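Local coordinates for lasso peptide isopeptidase AtxE2 (Asticcacaulis excentricus, PDB 5TXC), which hydrolyses the isopeptide bond of the lasso peptides astexin-2 and astexin-3, turning these threaded molecules into linear peptides, at residues Gly349-Cys354 with Leu361-Glu366. Residues are numbered along the deposited sequence; the frame is centred on the assembly and turned at random.
Sequences GLLQGC and LICAQE
Cys354 and Cys363 are joined by a disulfide, Cys354 SG to Cys363 SG 2.1 Å with a CB-SG-SG-CB torsion of 118°, which ties the two strands of this hairpin together covalently. The CB of Cys354 also rests on CG of Leu361, 3.7 Å away. Next to the disulfide, CD2 of Leu351 lies 3.6 Å from CG of Gln365 and also touches CB of Cys363, the leucine side chain crossing the aliphatic stem of the glutamine at a slant. Leucine and cysteine suit this buried apolar face, while Gln365 lends it only methylenes and sends OE1 to Arg373.

The backbones pair in antiparallel fashion. Leu350 with Glu366 and Gln352 with Ala364 are hydrogen-bonded pairs, tightest at Gln352 N to Ala364 O, 2.7 Å. At Gly353 the positive phi of 63°, which favours glycine, turns the chain a corner just before the disulfide.

On the face of Gln352, Ala364 and Glu366, CB of the small Ala364 sits 3.8 Å from OE1 of Gln352. The chain of Gln352, bent at chi2, brings its amide over to the extended Glu366, where NE2 of Gln352 donates to OE1 of Glu366 at 2.9 Å; that oxygen lies close to the amide plane, although the carboxylate as a whole is turned 41° from it. Gln352 NE2 also binds Ala54 O, and Arg372 forms a salt bridge to Glu366 OE1. A leucine in place of Gln352 would probably leave Ala54 O and Glu366 OE1 without this donor and the carboxylate less firmly oriented.

Glu366 OE2 accepts from Phe443 N, and its side chain lies near the catalytically important Tyr438. The hairpin forms one side of a four-stranded antiparallel sheet, consistent with a blade of the β-propeller of S9 peptidases: strand 373-378 flanks 361-366, while strands 304-310 and 328-335 pack against the leucine-and-cysteine face.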
# COMPACT_ATOMS: atom_id res chain seq x y z
N GLY A 349 -7.45 -5.95 11.83
CA GLY A 349 -7.78 -5.09 10.70
C GLY A 349 -7.21 -3.68 10.80
O GLY A 349 -6.19 -3.47 11.46
N LEU A 350 -7.84 -2.72 10.14
CA LEU A 350 -7.34 -1.36 10.12
C LEU A 350 -8.52 -0.44 10.26
O LEU A 350 -9.64 -0.78 9.88
CB LEU A 350 -6.60 -1.00 8.82
CG LEU A 350 -5.08 -1.10 8.72
CD1 LEU A 350 -4.59 -0.69 7.31
CD2 LEU A 350 -4.40 -0.26 9.78
N LEU A 351 -8.27 0.72 10.86
CA LEU A 351 -9.16 1.87 10.83
C LEU A 351 -8.43 2.98 10.11
O LEU A 351 -7.26 3.23 10.41
CB LEU A 351 -9.54 2.33 12.23
CG LEU A 351 -10.52 1.52 13.06
CD1 LEU A 351 -10.69 2.24 14.36
CD2 LEU A 351 -11.85 1.34 12.36
N GLN A 352 -9.07 3.63 9.14
CA GLN A 352 -8.37 4.64 8.35
C GLN A 352 -9.11 5.97 8.30
O GLN A 352 -10.33 6.02 8.16
CB GLN A 352 -8.11 4.11 6.95
CG GLN A 352 -7.22 2.87 6.96
CD GLN A 352 -7.78 1.74 6.11
OE1 GLN A 352 -8.99 1.62 5.97
NE2 GLN A 352 -6.90 0.91 5.56
N GLY A 353 -8.35 7.07 8.39
CA GLY A 353 -8.88 8.41 8.16
C GLY A 353 -9.95 8.89 9.11
O GLY A 353 -10.69 9.80 8.76
N CYS A 354 -10.04 8.33 10.31
CA CYS A 354 -11.07 8.69 11.27
C CYS A 354 -11.15 10.19 11.55
O CYS A 354 -10.14 10.86 11.74
CB CYS A 354 -10.79 7.94 12.58
SG CYS A 354 -10.82 6.14 12.38
N LEU A 361 -16.70 8.61 16.11
CA LEU A 361 -15.62 8.60 15.13
C LEU A 361 -16.21 8.02 13.85
O LEU A 361 -16.84 6.97 13.87
CB LEU A 361 -14.47 7.74 15.66
CG LEU A 361 -13.03 8.21 15.57
CD1 LEU A 361 -12.91 9.61 16.13
CD2 LEU A 361 -12.22 7.27 16.43
N ILE A 362 -16.03 8.73 12.73
CA ILE A 362 -16.37 8.19 11.41
C ILE A 362 -15.09 7.73 10.74
O ILE A 362 -14.16 8.52 10.53
CB ILE A 362 -17.11 9.22 10.55
CG1 ILE A 362 -18.48 9.55 11.18
CG2 ILE A 362 -17.31 8.69 9.14
CD1 ILE A 362 -18.52 10.82 11.93
N CYS A 363 -15.01 6.45 10.40
CA CYS A 363 -13.77 5.84 9.93
C CYS A 363 -14.02 5.01 8.68
O CYS A 363 -15.09 4.44 8.50
CB CYS A 363 -13.18 4.88 10.98
SG CYS A 363 -12.81 5.61 12.58
N ALA A 364 -12.99 4.88 7.86
CA ALA A 364 -12.90 3.72 6.98
C ALA A 364 -12.38 2.54 7.79
O ALA A 364 -11.50 2.69 8.65
CB ALA A 364 -12.00 4.00 5.77
N GLN A 365 -12.95 1.36 7.55
CA GLN A 365 -12.59 0.16 8.30
C GLN A 365 -12.49 -1.03 7.35
O GLN A 365 -13.25 -1.17 6.39
CB GLN A 365 -13.58 -0.11 9.44
CG GLN A 365 -13.26 -1.31 10.31
CD GLN A 365 -13.96 -2.57 9.84
OE1 GLN A 365 -14.95 -2.53 9.13
NE2 GLN A 365 -13.42 -3.71 10.24
N GLU A 366 -11.58 -1.93 7.69
CA GLU A 366 -11.14 -3.00 6.81
C GLU A 366 -10.77 -4.18 7.68
O GLU A 366 -10.22 -3.99 8.77
CB GLU A 366 -9.95 -2.50 6.00
CG GLU A 366 -9.45 -3.34 4.93
CD GLU A 366 -8.22 -2.71 4.29
OE1 GLU A 366 -8.04 -1.48 4.44
OE2 GLU A 366 -7.43 -3.46 3.66